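Local coordinates for MgGH51 (Meripilus giganteus, PDB 6ZQ1), which probably acts as a GH51 alpha-L-arabinofuranosidase, hydrolysing terminal alpha-L-arabinofuranosyl residues, here with an imino-arabinitol inhibitor bound, at residues A[19-24]-A[478-483]; A[23-28]-A[488-493]; A[229-234]-A[349-354]; A[399-404]-A[425-430]. All coordinates share one frame; numbering follows the deposited sequence.

How the contacts relate
All four contacts ring one bound imino-arabinitol at the C-terminal end of an eight-stranded parallel barrel. Contacts 1, 3 and 4 are buried, whereas contact 2 is only partly so, since its 488-493 half lies in a more open loop. Contacts 1 and 2 share Glu23 and Asp24 and tie strand 20-21 and the loop after it to the last barrel strand, 474-479, and the chain beyond it, the first through apolar side chains and bridging waters, the second through reciprocal amide bonds. Contact 4 pairs parallel strands next to 474-479 in the sheet. Contact 3 joins a short helical turn to a loop through an asparagine amide and reaches contact 4 by the Glu351-His400 hydrogen bond.

Contact 1 (A[19-24]-A[478-483]); sequences GLMFED and SYAPLL. With EDG (1,4-dideoxy-1,4-imino-L-arabinitol), chain F.
Met21 lies along Ser478, Tyr479 and Ala480, while Leu482 packs over the peptide that follows Met21. The Met21 CB sits 3.6 Å from OG of Ser478, which is hydrogen-bonded to Gly428 O of strand 424-432; with CG anti to the backbone N (chi1 -179°) and the chain bent at chi2, SD of Met21 is brought 3.7 Å from CB of Ala480. Leu482 approaches from another side: its CB is 3.3 Å from Met21 O, and CD1 of Leu482 lies 3.9 Å from CD2 of Leu20, the side chains crossing obliquely. The CD2 branch of Leu482 also reaches the rim of the Phe22 ring at about a right angle. Leu483 meets the same ring in its plane, with CD1 4.0 Å from CE1 of Phe22. Leu217 of helix 211-219 touches both Leu20 and Leu482.

These residues stand where strands 20-21 and 474-479, the first and last of the barrel, close it through a backbone bond between Gly19 and Ala477 and then part. Three waters fill the widening seam, linking Gly19 O to Tyr479 N, Met21 N to Tyr479 O, and Met21 O to Leu482 N. Beyond them Glu23 OE2 accepts a hydrogen bond from O3' of the inhibitor, 2.6 Å away. Past the Gly19-Ala477 bond, then, leucine and methionine side chains pack together, while these six backbone groups are bridged by water.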
# COMPACT_ATOMS: atom_id res chain seq x y z
N GLY A 19 6.98 10.06 -1.89
CA GLY A 19 6.63 8.88 -1.10
C GLY A 19 5.38 8.17 -1.59
O GLY A 19 4.94 8.42 -2.76
N LEU A 20 4.82 7.34 -0.72
CA LEU A 20 3.82 6.31 -1.07
C LEU A 20 2.54 6.59 -0.29
O LEU A 20 2.64 7.08 0.87
CB LEU A 20 4.32 4.91 -0.69
CG LEU A 20 5.62 4.45 -1.35
CD1 LEU A 20 5.84 2.98 -1.07
CD2 LEU A 20 5.61 4.70 -2.86
N MET A 21 1.40 6.29 -0.89
CA MET A 21 0.07 6.32 -0.22
C MET A 21 -0.49 4.90 -0.20
O MET A 21 -0.70 4.33 -1.28
CB MET A 21 -0.90 7.24 -0.97
CG MET A 21 -2.29 7.34 -0.33
SD MET A 21 -3.44 6.09 -0.89
CE MET A 21 -4.80 6.36 0.23
N PHE A 22 -0.83 4.41 0.99
CA PHE A 22 -1.35 3.06 1.16
C PHE A 22 -2.67 3.03 1.93
O PHE A 22 -2.88 3.70 2.94
CB PHE A 22 -0.34 2.18 1.88
CG PHE A 22 -0.74 0.75 1.85
CD1 PHE A 22 -0.40 -0.07 0.78
CD2 PHE A 22 -1.43 0.19 2.92
CE1 PHE A 22 -0.75 -1.42 0.78
CE2 PHE A 22 -1.80 -1.15 2.87
CZ PHE A 22 -1.46 -1.94 1.82
N GLU A 23 -3.56 2.21 1.40
CA GLU A 23 -4.72 1.63 2.11
C GLU A 23 -4.92 0.24 1.53
O GLU A 23 -4.37 -0.05 0.45
CB GLU A 23 -5.96 2.50 1.97
CG GLU A 23 -6.53 2.44 0.59
CD GLU A 23 -7.74 3.32 0.36
OE1 GLU A 23 -8.73 3.21 1.14
OE2 GLU A 23 -7.73 4.04 -0.65
N ASP A 24 -5.64 -0.63 2.24
CA ASP A 24 -6.06 -1.94 1.70
C ASP A 24 -7.21 -1.69 0.72
O ASP A 24 -8.36 -1.53 1.18
CB ASP A 24 -6.48 -2.90 2.81
CG ASP A 24 -6.31 -4.34 2.36
OD1 ASP A 24 -6.46 -4.57 1.14
OD2 ASP A 24 -5.94 -5.23 3.18
N SER A 478 2.37 11.84 -3.04
CA SER A 478 2.17 10.41 -3.38
C SER A 478 1.07 10.22 -4.44
O SER A 478 -0.07 10.67 -4.21
CB SER A 478 1.86 9.59 -2.14
OG SER A 478 0.95 10.30 -1.27
N TYR A 479 1.37 9.40 -5.45
CA TYR A 479 0.41 8.79 -6.40
C TYR A 479 -0.56 7.92 -5.60
O TYR A 479 -0.19 7.31 -4.50
CB TYR A 479 1.15 7.96 -7.44
CG TYR A 479 0.33 7.43 -8.59
CD1 TYR A 479 -0.45 6.28 -8.48
CD2 TYR A 479 0.37 8.07 -9.82
CE1 TYR A 479 -1.18 5.81 -9.55
CE2 TYR A 479 -0.31 7.58 -10.92
CZ TYR A 479 -1.12 6.47 -10.77
OH TYR A 479 -1.85 5.96 -11.81
N ALA A 480 -1.79 7.84 -6.07
CA ALA A 480 -2.75 6.85 -5.51
C ALA A 480 -3.69 6.33 -6.57
O ALA A 480 -4.04 7.07 -7.49
CB ALA A 480 -3.49 7.45 -4.34
N PRO A 481 -4.18 5.07 -6.44
CA PRO A 481 -3.69 4.10 -5.46
C PRO A 481 -2.33 3.47 -5.85
O PRO A 481 -1.94 3.45 -7.00
CB PRO A 481 -4.80 3.04 -5.43
CG PRO A 481 -6.00 3.71 -6.07
CD PRO A 481 -5.35 4.54 -7.15
N LEU A 482 -1.65 2.90 -4.86
CA LEU A 482 -0.32 2.32 -5.05
C LEU A 482 -0.38 0.95 -5.77
O LEU A 482 0.43 0.72 -6.63
CB LEU A 482 0.30 2.20 -3.64
CG LEU A 482 1.71 1.66 -3.56
CD1 LEU A 482 2.71 2.52 -4.30
CD2 LEU A 482 2.13 1.50 -2.10
N LEU A 483 -1.26 0.06 -5.33
CA LEU A 483 -1.19 -1.41 -5.58
C LEU A 483 -2.52 -1.94 -6.09
O LEU A 483 -3.56 -1.44 -5.63
CB LEU A 483 -0.79 -2.14 -4.30
CG LEU A 483 0.69 -2.09 -3.94
CD1 LEU A 483 0.92 -2.69 -2.57
CD2 LEU A 483 1.57 -2.80 -4.96
O2' EDG F . -9.30 8.91 -0.02
C2' EDG F . -9.96 8.16 -1.01
C1' EDG F . -10.17 8.97 -2.29
N4' EDG F . -9.57 8.14 -3.33
C3' EDG F . -9.17 6.89 -1.42
O3' EDG F . -9.61 5.78 -0.64
C4' EDG F . -9.52 6.73 -2.90
C5' EDG F . -8.57 5.83 -3.69
O5' EDG F . -7.23 6.31 -3.67
O HOH W 1 4.07 7.85 -5.13
O HOH W 2 -3.10 3.09 -2.26
O HOH W 3 2.03 5.98 -3.88

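Contact 2 (A[23-28]-A[488-493]); sequences EDINHS and STQWTP. With EDG (1,4-dideoxy-1,4-imino-L-arabinitol), chain F.
Asn26 and Gln490 exchange bonds in both directions. The OD1 of Asn26 accepts the backbone N of Gln490 at 2.7 Å, in the carbonyl plane, and takes a second, weak bond from Trp491 N at 3.0 Å. In return, OE1 of Gln490 receives Asn26 N at 2.7 Å, the donor tilted 21° from the carbonyl plane. A bend at chi2 (90°) folds the Gln490 chain back so that its amide can reach this N-H. Beside this pair, Ser488 O lies 3.2 Å from Asn26 CA, a CA-H...O contact, and Ser488 OG stands at the edge of the His27 ring, 3.2 Å from CD2. CD1 of Ile25 rests on CB of Trp491 at 3.9 Å.

At the C-terminal mouth of the barrel, 23-28 follows the first strand and 488-493 lies after strand 483-485, beyond the last; one face of the Trp491 indole is turned to C5' of the inhibitor. Further out, Gln490 NE2 gives a hydrogen bond to Ser488 OG, in the plane of its own amide. With an alanine at Gln490, Asn26 N would probably be left without its acceptor and Ser488 OG without this donor. Asn26 and His27 both have left-handed backbone conformations that turn the loop tightly, and Ser28 OG bonds Glu23 O across that turn. The ring of His27 is fixed by ND1 bonding to Asp30 O, and ND2 of Asn26 bonds Leu483 O.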
# COMPACT_ATOMS: atom_id res chain seq x y z
N GLU A 23 -3.56 2.21 1.40
CA GLU A 23 -4.72 1.63 2.11
C GLU A 23 -4.92 0.24 1.53
O GLU A 23 -4.37 -0.05 0.45
CB GLU A 23 -5.96 2.50 1.97
CG GLU A 23 -6.53 2.44 0.59
CD GLU A 23 -7.74 3.32 0.36
OE1 GLU A 23 -8.73 3.21 1.14
OE2 GLU A 23 -7.73 4.04 -0.65
N ASP A 24 -5.64 -0.63 2.24
CA ASP A 24 -6.06 -1.94 1.70
C ASP A 24 -7.21 -1.69 0.72
O ASP A 24 -8.36 -1.53 1.18
CB ASP A 24 -6.48 -2.90 2.81
CG ASP A 24 -6.31 -4.34 2.36
OD1 ASP A 24 -6.46 -4.57 1.14
OD2 ASP A 24 -5.94 -5.23 3.18
N ILE A 25 -6.86 -1.59 -0.56
CA ILE A 25 -7.77 -1.38 -1.73
C ILE A 25 -7.26 -2.30 -2.84
O ILE A 25 -6.03 -2.52 -2.91
CB ILE A 25 -7.79 0.09 -2.18
CG1 ILE A 25 -8.80 0.32 -3.33
CG2 ILE A 25 -6.41 0.59 -2.53
CD1 ILE A 25 -8.97 1.79 -3.69
N ASN A 26 -8.15 -2.88 -3.67
CA ASN A 26 -7.77 -3.81 -4.76
C ASN A 26 -6.94 -4.97 -4.16
O ASN A 26 -6.00 -5.43 -4.81
CB ASN A 26 -6.88 -3.13 -5.81
CG ASN A 26 -7.39 -1.81 -6.35
OD1 ASN A 26 -8.58 -1.71 -6.66
ND2 ASN A 26 -6.50 -0.85 -6.50
N HIS A 27 -7.21 -5.41 -2.92
CA HIS A 27 -6.40 -6.44 -2.20
C HIS A 27 -4.91 -6.09 -2.22
O HIS A 27 -4.06 -6.99 -2.51
CB HIS A 27 -6.68 -7.86 -2.77
CG HIS A 27 -7.96 -8.41 -2.23
ND1 HIS A 27 -8.03 -9.05 -1.01
CD2 HIS A 27 -9.23 -8.30 -2.66
CE1 HIS A 27 -9.28 -9.38 -0.77
NE2 HIS A 27 -10.03 -8.94 -1.77
N SER A 28 -4.59 -4.85 -1.83
CA SER A 28 -3.22 -4.35 -1.75
C SER A 28 -2.62 -4.82 -0.42
O SER A 28 -1.40 -4.79 -0.29
CB SER A 28 -3.17 -2.86 -1.82
OG SER A 28 -3.95 -2.32 -0.77
N SER A 488 -8.85 -8.71 -8.51
CA SER A 488 -9.85 -8.10 -7.59
C SER A 488 -9.56 -6.61 -7.47
O SER A 488 -8.90 -6.19 -6.51
CB SER A 488 -9.87 -8.81 -6.25
OG SER A 488 -10.86 -8.27 -5.43
N THR A 489 -10.03 -5.87 -8.48
CA THR A 489 -9.81 -4.44 -8.70
C THR A 489 -11.08 -3.65 -8.37
O THR A 489 -12.13 -3.93 -8.99
CB THR A 489 -9.35 -4.23 -10.14
OG1 THR A 489 -8.07 -4.87 -10.23
CG2 THR A 489 -9.27 -2.77 -10.48
N GLN A 490 -10.98 -2.65 -7.49
CA GLN A 490 -12.09 -1.68 -7.21
C GLN A 490 -11.80 -0.31 -7.81
O GLN A 490 -12.72 0.53 -7.81
CB GLN A 490 -12.33 -1.64 -5.70
CG GLN A 490 -12.87 -2.96 -5.17
CD GLN A 490 -11.76 -3.90 -4.77
OE1 GLN A 490 -10.79 -3.48 -4.13
NE2 GLN A 490 -11.90 -5.15 -5.16
N TRP A 491 -10.56 -0.05 -8.25
CA TRP A 491 -10.10 1.27 -8.73
C TRP A 491 -8.91 1.10 -9.67
O TRP A 491 -7.97 0.39 -9.32
CB TRP A 491 -9.68 2.13 -7.54
CG TRP A 491 -9.30 3.52 -7.91
CD1 TRP A 491 -8.21 3.95 -8.61
CD2 TRP A 491 -10.04 4.70 -7.55
NE1 TRP A 491 -8.23 5.31 -8.73
CE2 TRP A 491 -9.35 5.80 -8.11
CE3 TRP A 491 -11.20 4.93 -6.82
CZ2 TRP A 491 -9.77 7.12 -7.90
CZ3 TRP A 491 -11.63 6.22 -6.63
CH2 TRP A 491 -10.91 7.30 -7.16
N THR A 492 -8.99 1.73 -10.85
CA THR A 492 -7.85 1.89 -11.79
C THR A 492 -7.70 3.38 -12.12
O THR A 492 -8.66 4.15 -12.00
CB THR A 492 -8.09 1.07 -13.07
OG1 THR A 492 -9.13 1.72 -13.83
CG2 THR A 492 -8.47 -0.37 -12.82
N PRO A 493 -6.53 3.86 -12.60
CA PRO A 493 -5.32 3.07 -12.66
C PRO A 493 -4.56 3.06 -11.34
O PRO A 493 -4.86 3.90 -10.52
CB PRO A 493 -4.46 3.82 -13.68
CG PRO A 493 -4.86 5.27 -13.43
CD PRO A 493 -6.34 5.20 -13.15
O2' EDG F . -9.30 8.91 -0.02
C2' EDG F . -9.96 8.16 -1.01
C1' EDG F . -10.17 8.97 -2.29
N4' EDG F . -9.57 8.14 -3.33
C3' EDG F . -9.17 6.89 -1.42
O3' EDG F . -9.61 5.78 -0.64
C4' EDG F . -9.52 6.73 -2.90
C5' EDG F . -8.57 5.83 -3.69
O5' EDG F . -7.23 6.31 -3.67
O HOH W 4 -12.68 -9.33 -2.71

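Contact 3 (A[229-234]-A[349-354]). With EDG (1,4-dideoxy-1,4-imino-L-arabinitol), chain F.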
# COMPACT_ATOMS: atom_id res chain seq x y z
N GLY A 229 -5.15 4.92 5.51
CA GLY A 229 -6.05 5.36 4.42
C GLY A 229 -6.21 6.86 4.49
O GLY A 229 -5.74 7.47 5.45
N GLY A 230 -6.87 7.47 3.50
CA GLY A 230 -7.70 6.73 2.57
C GLY A 230 -9.04 6.29 3.16
O GLY A 230 -9.19 6.27 4.43
N ASN A 231 -9.97 5.92 2.29
CA ASN A 231 -11.35 5.50 2.69
C ASN A 231 -11.26 4.31 3.66
O ASN A 231 -12.13 4.22 4.51
CB ASN A 231 -12.22 5.12 1.52
CG ASN A 231 -12.79 6.34 0.84
OD1 ASN A 231 -12.40 7.47 1.16
ND2 ASN A 231 -13.70 6.11 -0.09
N ASN A 232 -10.22 3.47 3.59
CA ASN A 232 -10.17 2.24 4.41
C ASN A 232 -9.92 2.61 5.88
O ASN A 232 -10.17 1.71 6.77
CB ASN A 232 -9.21 1.20 3.86
CG ASN A 232 -9.54 -0.21 4.26
OD1 ASN A 232 -10.68 -0.64 4.03
ND2 ASN A 232 -8.63 -0.88 4.99
N LEU A 233 -9.58 3.86 6.18
CA LEU A 233 -9.48 4.37 7.58
C LEU A 233 -10.88 4.51 8.19
O LEU A 233 -11.06 4.19 9.38
CB LEU A 233 -8.77 5.71 7.61
CG LEU A 233 -8.77 6.44 8.94
CD1 LEU A 233 -7.82 5.74 9.92
CD2 LEU A 233 -8.41 7.89 8.75
N GLU A 234 -11.84 4.99 7.40
CA GLU A 234 -13.07 5.64 7.92
C GLU A 234 -14.12 4.62 8.37
O GLU A 234 -14.86 4.94 9.30
CB GLU A 234 -13.61 6.55 6.82
CG GLU A 234 -12.74 7.77 6.66
CD GLU A 234 -13.16 8.62 5.45
OE1 GLU A 234 -13.88 9.57 5.66
OE2 GLU A 234 -12.72 8.32 4.34
N GLY A 349 -8.24 12.46 10.02
CA GLY A 349 -9.31 11.84 9.22
C GLY A 349 -8.84 11.58 7.80
O GLY A 349 -7.62 11.58 7.53
N ASN A 350 -9.79 11.44 6.90
CA ASN A 350 -9.52 11.32 5.45
C ASN A 350 -10.63 12.07 4.72
O ASN A 350 -11.82 11.78 5.01
CB ASN A 350 -9.56 9.86 5.00
CG ASN A 350 -9.34 9.71 3.52
OD1 ASN A 350 -8.26 10.08 3.05
ND2 ASN A 350 -10.33 9.20 2.79
N GLU A 351 -10.26 12.94 3.80
CA GLU A 351 -11.22 13.63 2.89
C GLU A 351 -12.44 14.12 3.68
O GLU A 351 -13.59 13.78 3.30
CB GLU A 351 -11.63 12.68 1.75
CG GLU A 351 -10.49 12.35 0.81
CD GLU A 351 -10.89 11.94 -0.61
OE1 GLU A 351 -11.98 11.33 -0.77
OE2 GLU A 351 -10.06 12.17 -1.54
N ASP A 352 -12.21 14.94 4.71
CA ASP A 352 -13.29 15.47 5.55
C ASP A 352 -14.00 16.62 4.82
O ASP A 352 -14.95 17.17 5.39
CB ASP A 352 -12.79 15.85 6.93
CG ASP A 352 -12.48 14.60 7.75
OD1 ASP A 352 -13.44 14.01 8.29
OD2 ASP A 352 -11.30 14.17 7.75
N PHE A 353 -13.59 16.96 3.61
CA PHE A 353 -14.46 17.79 2.73
C PHE A 353 -15.80 17.10 2.45
O PHE A 353 -16.73 17.79 2.05
CB PHE A 353 -13.72 18.20 1.46
CG PHE A 353 -13.21 17.08 0.59
CD1 PHE A 353 -14.08 16.40 -0.27
CD2 PHE A 353 -11.86 16.80 0.54
CE1 PHE A 353 -13.59 15.40 -1.11
CE2 PHE A 353 -11.38 15.80 -0.30
CZ PHE A 353 -12.25 15.12 -1.14
N PHE A 354 -15.94 15.79 2.67
CA PHE A 354 -17.27 15.11 2.60
C PHE A 354 -18.13 15.44 3.82
O PHE A 354 -19.33 15.12 3.77
CB PHE A 354 -17.15 13.59 2.43
CG PHE A 354 -16.90 13.14 1.02
CD1 PHE A 354 -17.94 13.01 0.11
CD2 PHE A 354 -15.62 12.84 0.59
CE1 PHE A 354 -17.71 12.61 -1.20
CE2 PHE A 354 -15.39 12.38 -0.69
CZ PHE A 354 -16.43 12.30 -1.60
O2' EDG F . -9.30 8.91 -0.02
C2' EDG F . -9.96 8.16 -1.01
C1' EDG F . -10.17 8.97 -2.29
N4' EDG F . -9.57 8.14 -3.33
C3' EDG F . -9.17 6.89 -1.42
O3' EDG F . -9.61 5.78 -0.64
C4' EDG F . -9.52 6.73 -2.90
C5' EDG F . -8.57 5.83 -3.69
O5' EDG F . -7.23 6.31 -3.67
O HOH W 5 -5.77 10.33 5.88
O HOH W 6 -14.43 10.86 3.69
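The CA atoms of Gly230 and Asn350 are 5.7 Å apart, and a cis peptide between Gly229 and Gly230 and a positive phi at Gly230 precede the short helical turn at 231-234. Asn350 reaches across with its amide, which the trans chi1 (178°) extends away from its own backbone N toward that turn. Its ND2 points a nearly straight hydrogen bond at Glu234 OE2, 3.0 Å away; OE2 lies in the Asn350 amide plane, whereas ND2 meets it from above the carboxylate plane, the two flat groups standing 77° apart. The same ND2 gives a second bond to O2' of the inhibitor at 3.0 Å. At the other end of the amide, OD1 of Asn350 takes a weak bond from Gly230 N (3.0 Å) and another weak one from Arg226, so both ends are held and the rotation of the group is set.

Were Glu234 replaced by an alanine, the ND2 of Asn350 would probably lose this carboxylate acceptor, and the amide would be less firmly turned toward the inhibitor. Nearby, Leu233 CD2 packs 3.8 Å from Gly349 C, and a water bridges Gly229 O and Gly349 O. The backbone N of Asn231 bonds O3' of the inhibitor at 3.0 Å. Glu351, hydrogen-bonded to His400, puts its OE2 3.3 Å from C1' of the ligand. An Asn-Glu pair just after the fourth barrel strand is a hallmark of clan GH-A glycosidases, and the position of Glu351 is consistent with that of the acid/base.

Contact 4 (A[399-404]-A[425-430]); sequences VHVYQT and YFEGEY. With EDG (1,4-dideoxy-1,4-imino-L-arabinitol), chain F.
Glu429 runs its side chain across the face of the His400 ring and ends against Tyr402 and the inhibitor. Its CB lies 3.3 Å from the OH of Tyr402. CG, anti to the carbonyl carbon (chi1 -59°), stands almost straight above the imidazole, 3.7 Å from its centroid, a CH-pi contact. Extended from there, CD is 3.4 Å above the ring plane and displaced toward the rim, with the carboxylate only 20° from parallel to the imidazole.

The two oxygens then divide the work. OE1 accepts the Tyr402 hydroxyl at 2.6 Å, on its anti side and 33° out of the carboxylate plane, and sits 2.9 Å from N4' of the ligand, with C1' slightly farther off. OE2 accepts O2' of the ligand at 2.8 Å and forms a salt bridge with Arg226. Tyr402 OH in turn accepts a hydrogen bond from O5', so the phenol links carboxylate and inhibitor.

Below this site two neighbouring parallel strands of the barrel, joined through helix 405-410 in a beta-alpha-beta crossover, are paired by backbone bonds: Val399 N to Phe426 O at 2.8 Å and Val401 N to Glu429 O at 3.0 Å. Between them Glu427 centres an inverse gamma turn, and the chain turns a corner at Glu429. His400 itself is positioned by Asp398 and Glu351. Held from a ring face, a hydroxyl and an arginine, the Glu429 carboxylate has little freedom, and its oxygen beside N4' and C1' fits the place of the nucleophile in retaining GH51 enzymes.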
# COMPACT_ATOMS: atom_id res chain seq x y z
N VAL A 399 -3.94 17.71 -0.10
CA VAL A 399 -4.67 18.01 -1.36
C VAL A 399 -4.70 16.74 -2.21
O VAL A 399 -3.63 16.20 -2.50
CB VAL A 399 -3.99 19.21 -2.05
CG1 VAL A 399 -4.69 19.66 -3.33
CG2 VAL A 399 -3.82 20.38 -1.09
N HIS A 400 -5.88 16.32 -2.68
CA HIS A 400 -6.10 15.15 -3.54
C HIS A 400 -6.56 15.61 -4.92
O HIS A 400 -7.45 16.49 -4.92
CB HIS A 400 -7.15 14.22 -2.95
CG HIS A 400 -6.75 13.61 -1.65
ND1 HIS A 400 -7.60 12.86 -0.88
CD2 HIS A 400 -5.62 13.74 -0.94
CE1 HIS A 400 -6.98 12.48 0.23
NE2 HIS A 400 -5.79 13.03 0.23
N VAL A 401 -6.04 15.04 -6.00
CA VAL A 401 -6.60 15.35 -7.37
C VAL A 401 -6.52 14.12 -8.29
O VAL A 401 -5.45 13.52 -8.42
CB VAL A 401 -6.01 16.60 -8.00
CG1 VAL A 401 -4.53 16.47 -8.30
CG2 VAL A 401 -6.80 17.04 -9.27
N TYR A 402 -7.64 13.81 -8.93
CA TYR A 402 -7.79 12.79 -9.98
C TYR A 402 -8.29 13.53 -11.22
O TYR A 402 -9.34 14.14 -11.10
CB TYR A 402 -8.72 11.68 -9.52
CG TYR A 402 -8.16 10.91 -8.33
CD1 TYR A 402 -7.22 9.92 -8.51
CD2 TYR A 402 -8.58 11.20 -7.04
CE1 TYR A 402 -6.71 9.20 -7.43
CE2 TYR A 402 -8.07 10.48 -5.96
CZ TYR A 402 -7.14 9.48 -6.16
OH TYR A 402 -6.65 8.76 -5.11
N GLN A 403 -7.52 13.50 -12.30
CA GLN A 403 -7.82 14.32 -13.50
C GLN A 403 -7.19 13.73 -14.76
O GLN A 403 -6.65 12.60 -14.72
CB GLN A 403 -7.32 15.74 -13.22
CG GLN A 403 -8.42 16.72 -12.83
CD GLN A 403 -9.29 17.11 -14.00
OE1 GLN A 403 -9.01 16.76 -15.16
NE2 GLN A 403 -10.39 17.78 -13.70
N THR A 404 -7.37 14.41 -15.90
CA THR A 404 -6.85 13.94 -17.19
C THR A 404 -5.34 14.18 -17.23
O THR A 404 -4.83 15.06 -16.54
CB THR A 404 -7.54 14.63 -18.39
OG1 THR A 404 -7.16 16.00 -18.37
CG2 THR A 404 -9.05 14.54 -18.35
N TYR A 425 1.97 21.93 2.20
CA TYR A 425 0.98 21.17 1.41
C TYR A 425 1.52 19.77 1.12
O TYR A 425 2.69 19.60 0.73
CB TYR A 425 0.62 21.98 0.17
CG TYR A 425 -0.06 23.26 0.54
CD1 TYR A 425 -1.44 23.29 0.74
CD2 TYR A 425 0.67 24.41 0.84
CE1 TYR A 425 -2.07 24.45 1.16
CE2 TYR A 425 0.04 25.57 1.25
CZ TYR A 425 -1.33 25.58 1.39
OH TYR A 425 -1.96 26.69 1.83
N PHE A 426 0.65 18.79 1.35
CA PHE A 426 0.89 17.35 1.08
C PHE A 426 -0.00 16.96 -0.07
O PHE A 426 -1.23 17.05 0.09
CB PHE A 426 0.56 16.51 2.33
CG PHE A 426 0.58 15.00 2.22
CD1 PHE A 426 1.41 14.35 1.33
CD2 PHE A 426 -0.19 14.22 3.08
CE1 PHE A 426 1.44 12.96 1.25
CE2 PHE A 426 -0.15 12.83 3.03
CZ PHE A 426 0.68 12.20 2.12
N GLU A 427 0.57 16.58 -1.21
CA GLU A 427 -0.26 16.13 -2.36
C GLU A 427 -0.51 14.62 -2.14
O GLU A 427 0.15 13.81 -2.79
CB GLU A 427 0.36 16.48 -3.70
CG GLU A 427 -0.67 16.35 -4.82
CD GLU A 427 -1.45 17.61 -5.13
OE1 GLU A 427 -1.11 18.65 -4.54
OE2 GLU A 427 -2.41 17.55 -5.96
N GLY A 428 -1.43 14.28 -1.23
CA GLY A 428 -1.50 12.95 -0.59
C GLY A 428 -2.05 11.87 -1.51
O GLY A 428 -1.82 10.69 -1.22
N GLU A 429 -2.79 12.24 -2.58
CA GLU A 429 -3.30 11.35 -3.61
C GLU A 429 -3.36 12.17 -4.91
O GLU A 429 -3.98 13.24 -4.87
CB GLU A 429 -4.74 10.88 -3.36
CG GLU A 429 -4.92 10.12 -2.04
CD GLU A 429 -6.37 9.74 -1.75
OE1 GLU A 429 -7.23 9.72 -2.71
OE2 GLU A 429 -6.65 9.47 -0.57
N TYR A 430 -2.68 11.71 -5.94
CA TYR A 430 -2.90 12.21 -7.32
C TYR A 430 -2.65 11.09 -8.31
O TYR A 430 -1.83 10.18 -8.05
CB TYR A 430 -2.02 13.44 -7.60
CG TYR A 430 -0.54 13.20 -7.64
CD1 TYR A 430 0.18 12.97 -6.49
CD2 TYR A 430 0.15 13.22 -8.83
CE1 TYR A 430 1.55 12.80 -6.53
CE2 TYR A 430 1.50 13.00 -8.89
CZ TYR A 430 2.21 12.77 -7.73
OH TYR A 430 3.58 12.62 -7.81
O2' EDG F . -9.30 8.91 -0.02
C2' EDG F . -9.96 8.16 -1.01
C1' EDG F . -10.17 8.97 -2.29
N4' EDG F . -9.57 8.14 -3.33
C3' EDG F . -9.17 6.89 -1.42
O3' EDG F . -9.61 5.78 -0.64
C4' EDG F . -9.52 6.73 -2.90
C5' EDG F . -8.57 5.83 -3.69
O5' EDG F . -7.23 6.31 -3.67